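PDB 4Z6M: homoprotocatechuate 2,3-dioxygenase from Brevibacterium fuscum, which catalyses the iron(II)-dependent extradiol cleavage of the aromatic ring of homoprotocatechuate (3,4-dihydroxyphenylacetate) by dioxygen. Local coordinates for residues N224-C229 and R243-H248; V36-L41 and L235-R240; A190-R195 and Q291-W296. The protein carries 1 engineered substitution. All blocks are in the same frame, centred on the assembly; numbering follows the deposited sequence.

Contact 1: residues N224-C229 and R243-H248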
loop_
_atom_site.group_PDB
_atom_site.type_symbol
_atom_site.label_atom_id
_atom_site.label_comp_id
_atom_site.label_asym_id
_atom_site.label_seq_id
_atom_site.Cartn_x
_atom_site.Cartn_y
_atom_site.Cartn_z
ATOM N N ASN A 224 -6.360 3.212 1.651
ATOM C CA ASN A 224 -7.386 4.231 1.409
ATOM C C ASN A 224 -8.386 4.258 2.559
ATOM O O ASN A 224 -8.870 5.319 2.952
ATOM C CB ASN A 224 -8.080 3.985 0.084
ATOM C CG ASN A 224 -7.130 4.013 -1.082
ATOM O OD1 ASN A 224 -6.826 2.985 -1.676
ATOM N ND2 ASN A 224 -6.665 5.198 -1.423
ATOM N N ILE A 225 -8.691 3.079 3.109
ATOM C CA ILE A 225 -9.595 2.975 4.276
ATOM C C ILE A 225 -8.916 3.538 5.521
ATOM O O ILE A 225 -9.538 4.282 6.291
ATOM C CB ILE A 225 -10.071 1.530 4.453
ATOM C CG1 ILE A 225 -10.985 1.155 3.266
ATOM C CG2 ILE A 225 -10.779 1.349 5.796
ATOM C CD1 ILE A 225 -11.435 -0.277 3.223
ATOM N N ILE A 226 -7.641 3.209 5.716
ATOM C CA ILE A 226 -6.877 3.799 6.808
ATOM C C ILE A 226 -6.897 5.341 6.745
ATOM O O ILE A 226 -7.071 6.017 7.766
ATOM C CB ILE A 226 -5.419 3.289 6.815
ATOM C CG1 ILE A 226 -5.383 1.759 6.940
ATOM C CG2 ILE A 226 -4.636 3.933 7.944
ATOM C CD1 ILE A 226 -6.242 1.216 8.058
ATOM N N GLN A 227 -6.748 5.901 5.549
ATOM C CA GLN A 227 -6.781 7.354 5.399
ATOM C C GLN A 227 -8.104 7.959 5.845
ATOM O O GLN A 227 -8.126 9.074 6.374
ATOM C CB GLN A 227 -6.454 7.774 3.977
ATOM C CG GLN A 227 -6.866 9.176 3.596
ATOM C CD GLN A 227 -6.189 10.305 4.375
ATOM O OE1 GLN A 227 -5.168 10.135 5.044
ATOM N NE2 GLN A 227 -6.719 11.497 4.196
ATOM N N ILE A 228 -9.210 7.282 5.576
ATOM C CA ILE A 228 -10.502 7.829 5.996
ATOM C C ILE A 228 -10.489 7.974 7.519
ATOM O O ILE A 228 -10.940 8.993 8.065
ATOM C CB ILE A 228 -11.673 6.964 5.503
ATOM C CG1 ILE A 228 -11.735 6.988 3.981
ATOM C CG2 ILE A 228 -12.993 7.425 6.101
ATOM C CD1 ILE A 228 -12.648 5.968 3.343
ATOM N N CYS A 229 -10.021 6.947 8.217
ATOM C CA CYS A 229 -9.875 7.029 9.664
ATOM C C CYS A 229 -8.983 8.175 10.097
ATOM O O CYS A 229 -9.342 8.970 10.975
ATOM C CB CYS A 229 -9.306 5.709 10.210
ATOM S SG CYS A 229 -10.310 4.261 9.919
ATOM N N ARG A 243 -16.930 1.478 14.011
ATOM C CA ARG A 243 -16.346 0.149 14.177
ATOM C C ARG A 243 -15.303 -0.049 13.103
ATOM O O ARG A 243 -15.569 0.183 11.920
ATOM C CB ARG A 243 -17.426 -0.916 14.032
ATOM C CG ARG A 243 -16.923 -2.347 14.033
ATOM C CD ARG A 243 -18.021 -3.380 13.853
ATOM N NE ARG A 243 -17.366 -4.626 13.494
ATOM C CZ ARG A 243 -17.829 -5.537 12.643
ATOM N NH1 ARG A 243 -19.076 -5.483 12.205
ATOM N NH2 ARG A 243 -17.043 -6.532 12.293
ATOM N N GLY A 244 -14.142 -0.531 13.511
ATOM C CA GLY A 244 -13.067 -0.844 12.577
ATOM C C GLY A 244 -11.904 0.125 12.738
ATOM O O GLY A 244 -11.806 0.852 13.735
ATOM N N PRO A 245 -10.987 0.121 11.774
ATOM C CA PRO A 245 -10.972 -0.739 10.602
ATOM C C PRO A 245 -10.630 -2.193 10.965
ATOM O O PRO A 245 -10.081 -2.456 12.025
ATOM C CB PRO A 245 -9.887 -0.120 9.735
ATOM C CG PRO A 245 -8.936 0.450 10.718
ATOM C CD PRO A 245 -9.777 0.928 11.870
ATOM N N GLY A 246 -11.005 -3.121 10.103
ATOM C CA GLY A 246 -10.683 -4.518 10.336
ATOM C C GLY A 246 -10.619 -5.309 9.061
ATOM O O GLY A 246 -10.778 -4.794 7.964
ATOM N N ARG A 247 -10.397 -6.606 9.254
ATOM C CA ARG A 247 -10.586 -7.610 8.221
ATOM C C ARG A 247 -11.824 -8.399 8.608
ATOM O O ARG A 247 -11.898 -8.901 9.717
ATOM C CB ARG A 247 -9.356 -8.531 8.186
ATOM C CG ARG A 247 -9.512 -9.768 7.331
ATOM C CD ARG A 247 -9.370 -9.462 5.863
ATOM N NE ARG A 247 -8.007 -9.030 5.522
ATOM C CZ ARG A 247 -7.638 -8.597 4.322
ATOM N NH1 ARG A 247 -8.528 -8.516 3.326
ATOM N NH2 ARG A 247 -6.378 -8.250 4.108
ATOM N N HIS A 248 -12.760 -8.572 7.677
ATOM C CA HIS A 248 -13.923 -9.429 7.927
ATOM C C HIS A 248 -13.500 -10.896 7.808
ATOM O O HIS A 248 -12.633 -11.240 7.002
ATOM C CB HIS A 248 -14.984 -9.191 6.886
ATOM C CG HIS A 248 -15.812 -7.968 7.078
ATOM N ND1 HIS A 248 -16.448 -7.658 8.266
ATOM C CD2 HIS A 248 -16.168 -6.999 6.194
ATOM C CE1 HIS A 248 -17.154 -6.546 8.096
ATOM N NE2 HIS A 248 -17.011 -6.143 6.846
#

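Contact 2: residues V36-L41 and L235-R240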
loop_
_atom_site.group_PDB
_atom_site.type_symbol
_atom_site.label_atom_id
_atom_site.label_comp_id
_atom_site.label_asym_id
_atom_site.label_seq_id
_atom_site.Cartn_x
_atom_site.Cartn_y
_atom_site.Cartn_z
ATOM N N VAL A 36 -19.326 14.781 0.536
ATOM C CA VAL A 36 -18.469 15.434 -0.444
ATOM C C VAL A 36 -17.161 15.843 0.208
ATOM O O VAL A 36 -16.090 15.452 -0.262
ATOM C CB VAL A 36 -19.161 16.644 -1.123
ATOM C CG1 VAL A 36 -18.219 17.324 -2.113
ATOM C CG2 VAL A 36 -20.417 16.184 -1.840
ATOM N N ASP A 37 -17.203 16.664 1.246
ATOM C CA ASP A 37 -15.952 17.202 1.780
ATOM C C ASP A 37 -15.163 16.173 2.561
ATOM O O ASP A 37 -13.949 16.074 2.378
ATOM C CB ASP A 37 -16.172 18.469 2.596
ATOM C CG ASP A 37 -16.762 19.565 1.763
ATOM O OD1 ASP A 37 -16.358 19.695 0.588
ATOM O OD2 ASP A 37 -17.610 20.281 2.275
ATOM N N VAL A 38 -15.831 15.395 3.412
ATOM C CA VAL A 38 -15.097 14.370 4.161
ATOM C C VAL A 38 -14.786 13.173 3.286
ATOM O O VAL A 38 -13.617 12.807 3.161
ATOM C CB VAL A 38 -15.807 13.950 5.458
ATOM C CG1 VAL A 38 -15.019 12.869 6.186
ATOM C CG2 VAL A 38 -16.048 15.172 6.351
ATOM N N LEU A 39 -15.796 12.616 2.631
ATOM C CA LEU A 39 -15.623 11.347 1.911
ATOM C C LEU A 39 -15.204 11.482 0.453
ATOM O O LEU A 39 -14.786 10.505 -0.148
ATOM C CB LEU A 39 -16.862 10.472 2.029
ATOM C CG LEU A 39 -17.176 9.990 3.454
ATOM C CD1 LEU A 39 -18.389 9.076 3.338
ATOM C CD2 LEU A 39 -15.998 9.264 4.093
ATOM N N GLY A 40 -15.367 12.660 -0.144
ATOM C CA GLY A 40 -14.850 12.883 -1.487
ATOM C C GLY A 40 -15.694 12.324 -2.626
ATOM O O GLY A 40 -15.210 12.224 -3.763
ATOM N N LEU A 41 -16.955 11.978 -2.379
ATOM C CA LEU A 41 -17.801 11.538 -3.482
ATOM C C LEU A 41 -18.012 12.693 -4.472
ATOM O O LEU A 41 -17.869 13.863 -4.115
ATOM C CB LEU A 41 -19.146 11.022 -2.968
ATOM C CG LEU A 41 -19.074 9.616 -2.340
ATOM C CD1 LEU A 41 -20.326 9.350 -1.524
ATOM C CD2 LEU A 41 -18.876 8.508 -3.371
ATOM N N LEU A 235 -10.074 15.780 11.594
ATOM C CA LEU A 235 -11.274 16.622 11.674
ATOM C C LEU A 235 -11.928 16.558 13.047
ATOM O O LEU A 235 -12.967 17.214 13.266
ATOM C CB LEU A 235 -12.270 16.197 10.584
ATOM C CG LEU A 235 -11.800 16.498 9.154
ATOM C CD1 LEU A 235 -12.735 15.862 8.138
ATOM C CD2 LEU A 235 -11.708 17.987 8.899
ATOM N N ARG A 236 -11.357 15.756 13.964
ATOM C CA ARG A 236 -11.880 15.612 15.328
ATOM C C ARG A 236 -13.327 15.139 15.310
ATOM O O ARG A 236 -14.168 15.590 16.104
ATOM C CB ARG A 236 -11.659 16.904 16.140
ATOM C CG ARG A 236 -10.214 17.056 16.598
ATOM C CD ARG A 236 -9.924 16.238 17.826
ATOM N NE ARG A 236 -8.515 16.209 18.178
ATOM C CZ ARG A 236 -8.050 15.554 19.235
ATOM N NH1 ARG A 236 -8.910 14.954 20.053
ATOM N NH2 ARG A 236 -6.752 15.487 19.489
ATOM N N ILE A 237 -13.580 14.165 14.429
ATOM C CA ILE A 237 -14.879 13.493 14.321
ATOM C C ILE A 237 -14.705 11.968 14.432
ATOM O O ILE A 237 -15.470 11.195 13.851
ATOM C CB ILE A 237 -15.677 13.904 13.047
ATOM C CG1 ILE A 237 -14.878 13.622 11.764
ATOM C CG2 ILE A 237 -16.081 15.372 13.101
ATOM C CD1 ILE A 237 -15.678 13.909 10.499
ATOM N N SER A 238 -13.713 11.546 15.207
ATOM C CA SER A 238 -13.464 10.113 15.400
ATOM C C SER A 238 -14.632 9.425 16.099
ATOM O O SER A 238 -14.768 8.204 16.012
ATOM C CB SER A 238 -12.161 9.849 16.161
ATOM O OG SER A 238 -12.177 10.470 17.439
ATOM N N ASP A 239 -15.465 10.204 16.784
ATOM C CA ASP A 239 -16.682 9.648 17.343
ATOM C C ASP A 239 -17.676 9.144 16.315
ATOM O O ASP A 239 -18.608 8.421 16.673
ATOM C CB ASP A 239 -17.337 10.615 18.331
ATOM C CG ASP A 239 -17.673 11.974 17.746
ATOM O OD1 ASP A 239 -16.963 12.488 16.864
ATOM O OD2 ASP A 239 -18.637 12.579 18.281
ATOM N N ARG A 240 -17.491 9.523 15.054
ATOM C CA ARG A 240 -18.337 9.042 13.973
ATOM C C ARG A 240 -17.721 7.838 13.255
ATOM O O ARG A 240 -18.295 7.320 12.326
ATOM C CB ARG A 240 -18.593 10.182 12.972
ATOM C CG ARG A 240 -19.084 11.493 13.584
ATOM C CD ARG A 240 -20.304 11.300 14.472
ATOM N NE ARG A 240 -21.475 10.967 13.692
ATOM C CZ ARG A 240 -22.638 10.587 14.212
ATOM N NH1 ARG A 240 -22.740 10.352 15.514
ATOM N NH2 ARG A 240 -23.674 10.361 13.425
#

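Contact 3: residues A190-R195 and Q291-W296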
loop_
_atom_site.group_PDB
_atom_site.type_symbol
_atom_site.label_atom_id
_atom_site.label_comp_id
_atom_site.label_asym_id
_atom_site.label_seq_id
_atom_site.Cartn_x
_atom_site.Cartn_y
_atom_site.Cartn_z
ATOM N N ALA A 190 -27.442 -14.248 9.813
ATOM C CA ALA A 190 -27.063 -13.347 8.743
ATOM C C ALA A 190 -26.793 -14.161 7.498
ATOM O O ALA A 190 -26.394 -15.321 7.594
ATOM C CB ALA A 190 -25.841 -12.545 9.134
ATOM N N ALA A 191 -27.015 -13.561 6.341
ATOM C CA ALA A 191 -26.704 -14.169 5.063
ATOM C C ALA A 191 -26.287 -13.088 4.075
ATOM O O ALA A 191 -26.750 -11.951 4.159
ATOM C CB ALA A 191 -27.898 -14.925 4.513
ATOM N N TRP A 192 -25.402 -13.469 3.150
ATOM C CA TRP A 192 -24.839 -12.585 2.129
ATOM C C TRP A 192 -25.171 -13.157 0.767
ATOM O O TRP A 192 -25.112 -14.344 0.596
ATOM C CB TRP A 192 -23.319 -12.525 2.309
ATOM C CG TRP A 192 -22.840 -11.713 3.474
ATOM C CD1 TRP A 192 -22.255 -10.495 3.396
ATOM C CD2 TRP A 192 -22.847 -12.061 4.872
ATOM N NE1 TRP A 192 -21.909 -10.051 4.642
ATOM C CE2 TRP A 192 -22.276 -10.988 5.564
ATOM C CE3 TRP A 192 -23.267 -13.175 5.598
ATOM C CZ2 TRP A 192 -22.130 -10.977 6.947
ATOM C CZ3 TRP A 192 -23.093 -13.175 6.962
ATOM C CH2 TRP A 192 -22.546 -12.069 7.630
ATOM N N MET A 193 -25.526 -12.316 -0.198
ATOM C CA MET A 193 -25.962 -12.854 -1.483
ATOM C C MET A 193 -25.706 -11.882 -2.622
ATOM O O MET A 193 -25.746 -10.675 -2.441
ATOM C CB MET A 193 -27.428 -13.254 -1.458
ATOM C CG MET A 193 -28.346 -12.150 -1.019
ATOM S SD MET A 193 -28.582 -11.999 0.783
ATOM C CE MET A 193 -29.591 -13.475 1.070
ATOM N N HIS A 194 -25.468 -12.420 -3.802
ATOM C CA HIS A 194 -24.938 -11.616 -4.900
ATOM C C HIS A 194 -25.619 -11.861 -6.232
ATOM O O HIS A 194 -26.212 -12.907 -6.481
ATOM C CB HIS A 194 -23.436 -11.863 -5.074
ATOM C CG HIS A 194 -23.114 -13.064 -5.917
ATOM N ND1 HIS A 194 -22.814 -12.949 -7.249
ATOM C CD2 HIS A 194 -23.078 -14.392 -5.641
ATOM C CE1 HIS A 194 -22.629 -14.142 -7.769
ATOM N NE2 HIS A 194 -22.748 -15.031 -6.807
ATOM N N ARG A 195 -25.463 -10.870 -7.100
ATOM C CA ARG A 195 -25.714 -10.977 -8.527
ATOM C C ARG A 195 -24.449 -10.737 -9.334
ATOM O O ARG A 195 -24.164 -11.517 -10.248
ATOM C CB ARG A 195 -26.812 -10.006 -8.973
ATOM C CG ARG A 195 -28.198 -10.411 -8.482
ATOM C CD ARG A 195 -28.732 -11.680 -9.127
ATOM N NE ARG A 195 -28.903 -11.540 -10.560
ATOM C CZ ARG A 195 -29.212 -12.520 -11.390
ATOM N NH1 ARG A 195 -29.388 -13.756 -10.944
ATOM N NH2 ARG A 195 -29.337 -12.262 -12.676
ATOM N N GLN A 291 -13.759 -15.004 15.076
ATOM C CA GLN A 291 -13.122 -14.495 13.858
ATOM C C GLN A 291 -14.078 -14.292 12.681
ATOM O O GLN A 291 -13.636 -13.932 11.589
ATOM C CB GLN A 291 -11.929 -15.375 13.439
ATOM C CG GLN A 291 -10.836 -15.446 14.490
ATOM C CD GLN A 291 -9.524 -16.134 14.088
ATOM O OE1 GLN A 291 -8.638 -16.289 14.920
ATOM N NE2 GLN A 291 -9.415 -16.587 12.862
ATOM N N ARG A 292 -15.383 -14.477 12.900
ATOM C CA ARG A 292 -16.306 -14.480 11.770
ATOM C C ARG A 292 -16.574 -13.060 11.252
ATOM O O ARG A 292 -16.775 -12.895 10.061
ATOM C CB ARG A 292 -17.617 -15.161 12.129
ATOM C CG ARG A 292 -18.540 -14.285 12.986
ATOM C CD ARG A 292 -19.605 -15.022 13.801
ATOM N NE ARG A 292 -20.390 -14.040 14.539
ATOM C CZ ARG A 292 -19.941 -13.426 15.621
ATOM N NH1 ARG A 292 -18.780 -13.769 16.157
ATOM N NH2 ARG A 292 -20.670 -12.481 16.192
ATOM N N ARG A 293 -16.659 -12.070 12.151
ATOM C CA ARG A 293 -17.019 -10.703 11.738
ATOM C C ARG A 293 -15.785 -9.809 11.650
ATOM O O ARG A 293 -15.618 -9.051 10.687
ATOM C CB ARG A 293 -18.070 -10.124 12.690
ATOM C CG ARG A 293 -19.456 -10.695 12.423
ATOM C CD ARG A 293 -20.569 -9.850 12.985
ATOM N NE ARG A 293 -21.891 -10.386 12.663
ATOM C CZ ARG A 293 -22.552 -10.173 11.537
ATOM N NH1 ARG A 293 -22.032 -9.468 10.549
ATOM N NH2 ARG A 293 -23.773 -10.657 11.401
ATOM N N ASP A 294 -14.919 -9.927 12.650
ATOM C CA ASP A 294 -13.561 -9.390 12.616
ATOM C C ASP A 294 -12.605 -10.563 12.738
ATOM O O ASP A 294 -12.551 -11.233 13.774
ATOM C CB ASP A 294 -13.318 -8.352 13.716
ATOM C CG ASP A 294 -12.034 -7.641 13.510
ATOM O OD1 ASP A 294 -12.006 -6.703 12.660
ATOM O OD2 ASP A 294 -11.029 -8.046 14.112
ATOM N N TRP A 295 -11.843 -10.782 11.672
ATOM C CA TRP A 295 -10.924 -11.914 11.572
ATOM C C TRP A 295 -9.823 -11.861 12.630
ATOM O O TRP A 295 -9.244 -12.888 12.997
ATOM C CB TRP A 295 -10.305 -11.853 10.175
ATOM C CG TRP A 295 -9.319 -12.896 9.780
ATOM C CD1 TRP A 295 -8.047 -12.684 9.360
ATOM C CD2 TRP A 295 -9.577 -14.303 9.602
ATOM N NE1 TRP A 295 -7.459 -13.863 8.966
ATOM C CE2 TRP A 295 -8.375 -14.883 9.129
ATOM C CE3 TRP A 295 -10.674 -15.138 9.854
ATOM C CZ2 TRP A 295 -8.275 -16.239 8.839
ATOM C CZ3 TRP A 295 -10.545 -16.517 9.589
ATOM C CH2 TRP A 295 -9.352 -17.035 9.095
ATOM N N TRP A 296 -9.521 -10.654 13.103
ATOM C CA TRP A 296 -8.499 -10.420 14.122
ATOM C C TRP A 296 -9.043 -10.546 15.531
ATOM O O TRP A 296 -8.302 -10.365 16.511
ATOM C CB TRP A 296 -7.867 -9.055 13.910
ATOM C CG TRP A 296 -7.436 -8.790 12.500
ATOM C CD1 TRP A 296 -7.028 -9.702 11.550
ATOM C CD2 TRP A 296 -7.384 -7.506 11.866
ATOM N NE1 TRP A 296 -6.702 -9.049 10.386
ATOM C CE2 TRP A 296 -6.896 -7.704 10.558
ATOM C CE3 TRP A 296 -7.638 -6.205 12.298
ATOM C CZ2 TRP A 296 -6.715 -6.655 9.673
ATOM C CZ3 TRP A 296 -7.475 -5.174 11.423
ATOM C CH2 TRP A 296 -7.039 -5.398 10.122
#

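Contact 1: residues N224-C229 and R243-H248
Helix 222-234 and edge strand 244-247 belong to one beta-alpha-beta-beta-beta module of the iron-binding half, and Ile225, Ile226 and Cys229 of the helix meet Pro245 of the strand. The two short segments run nearly antiparallel, 160° between their directions and 9.4 Å apart at closest approach, a spacing that one proline ring bridges. Cys229 directs its CB at the strand, and SG, anti to the carbonyl carbon (chi1 -61°), lies 3.9 Å from Pro245 CD. Ile225 brings CG2 to 4.3 Å from Pro245 CB, a looser touch, and also packs on Phe254, Leu256 and Ile268 of the neighbouring strands. Ile226 crosses the proline at about a right angle with CD1 3.9 Å from Pro245 CG, but this touch is doubtful because its side chain has two conformers. Pro245 follows a cis peptide bond, and Gly244 before it has a positive phi; the ring faces the helix. Further along the same segment, His248 bonds the iron ligand Glu267 through NE2 and stacks on Tyr255. Trp296 of the second subunit packs on Ile226, Cys229 and Pro245 alike, so the contact is also part of a subunit interface. No hydrogen bond joins the two segments; van der Waals contact, and presumably the burial of apolar surface, hold them together.

Contact 2: residues V36-L41 and L235-R240
Val38, in the last turn of helix 28-38, meets Leu235 and Ile237 of the loop that follows helix 222-234, and a single methyl of the valine touches both. That methyl is CG2, which stands 3.8 Å from Leu235 CD1 and 4.4 Å from Ile237 CD1. The rotation of the valine decides this: CG1 lies anti to the backbone N (chi1 179°), which leaves CG2 beside that nitrogen and directed across the gap. Leu235 answers with an extended side chain, its CG anti to the carbonyl carbon and CD1 carrying it on to the valine, and the two side chains pass one another pointing opposite ways. Ile237 has a different build. Its CG1 sits between the backbone N and the carbonyl carbon (chi1 58°), and the fully stretched outer torsion (chi2 175°) carries CD1 to the looser of the two touches. All three residues are partly exposed, and no hydrogen bond crosses the contact. The backbone ends both helices nearby: Gly40 takes a positive phi after the first, and Arg236 closes the second with a Schellman motif. A short 3-10 turn follows, in which Arg240 N bonds Ile237 O at 2.9 Å. Arg236 and Asp239 form salt bridges to Asp289 and Arg343 of the second subunit, respectively. Lys231 of helix 222-234 adds a polar tie, its NZ bonding the carbonyls of Asp37 and Val38. Thus the C-terminal end of helix 28-38 lies against the later half of helix 222-234 and the loop after it, with Leu39 packed on Ile228 of that helix and Ile258 of strand 254-259.

Contact 3: residues A190-R195 and Q291-W296
Glu329 OE2 is gripped by two arginines of the 291-296 loop, through salt bridges from Arg293 NE and Arg292 NH2, and the guanidinium of Arg293 so held reaches Ala190 and Trp192 of strand 188-194. Its NH2 stands 3.6 Å from Ala190 CB, and its NH1 comes 3.9 Å from both Trp192 CZ2 and Trp192 CH2. The approach to the indole is at the edge, near the ring plane, along the outer side of the six-membered ring; the guanidinium plane is tilted 43° from it. With no nitrogen over the ring face, this is van der Waals contact and not a cation-pi stack. Arg293 spans the gap because its chain is extended from CG to NE, starting anti to the carbonyl carbon (chi1 -76°). On the way its CG lies 3.9 Å above the guanidinium plane of Arg292, offset toward the rim, so the two arginines pack together while sharing one carboxylate, whose negative charge would partly offset theirs. Within the loop, Gln291 NE2 sits 3.4 Å above one face of the Trp295 ring, offset toward the rim, and bonds Gly233 O of the second subunit. Asp294 OD2 accepts a weak bond from Trp296 N (3.2 Å) besides one from Asn298 N, and Asp294 OD1 is bonded to Tyr255 OH. The Trp192 side chain lies about 5 Å from the bound iron(II) ion. It also packs on Gln200 and Val250. The loop after strand 283-286 thus meets a strand of the iron-binding sheet at the rim of the metal site, where His155, His214 and Glu267 form the facial triad of two histidines and one carboxylate characteristic of extradiol dioxygenases of the vicinal oxygen chelate fold.

Along the chain the segments come in the order 36-41, 190-195, 224-229, 235-240, 243-248 and 291-296, so contact 1 falls wholly between the two halves of contact 3, and contact 2 alternates with both. Contacts 1 and 3 reach the same iron-binding sheet; their centres are about 16 Å apart, and backbone or side-chain bonds such as His248 ND1 to Arg293 O (2.9 Å) join them. The centre of contact 2 lies about 13 Å from that of contact 1, and it ties helix 28-38, of the N-terminal half, to the end of helix 222-234. The centres of contacts 2 and 3 are about 26 Å apart. All three also touch the second subunit, so each lies near a subunit interface.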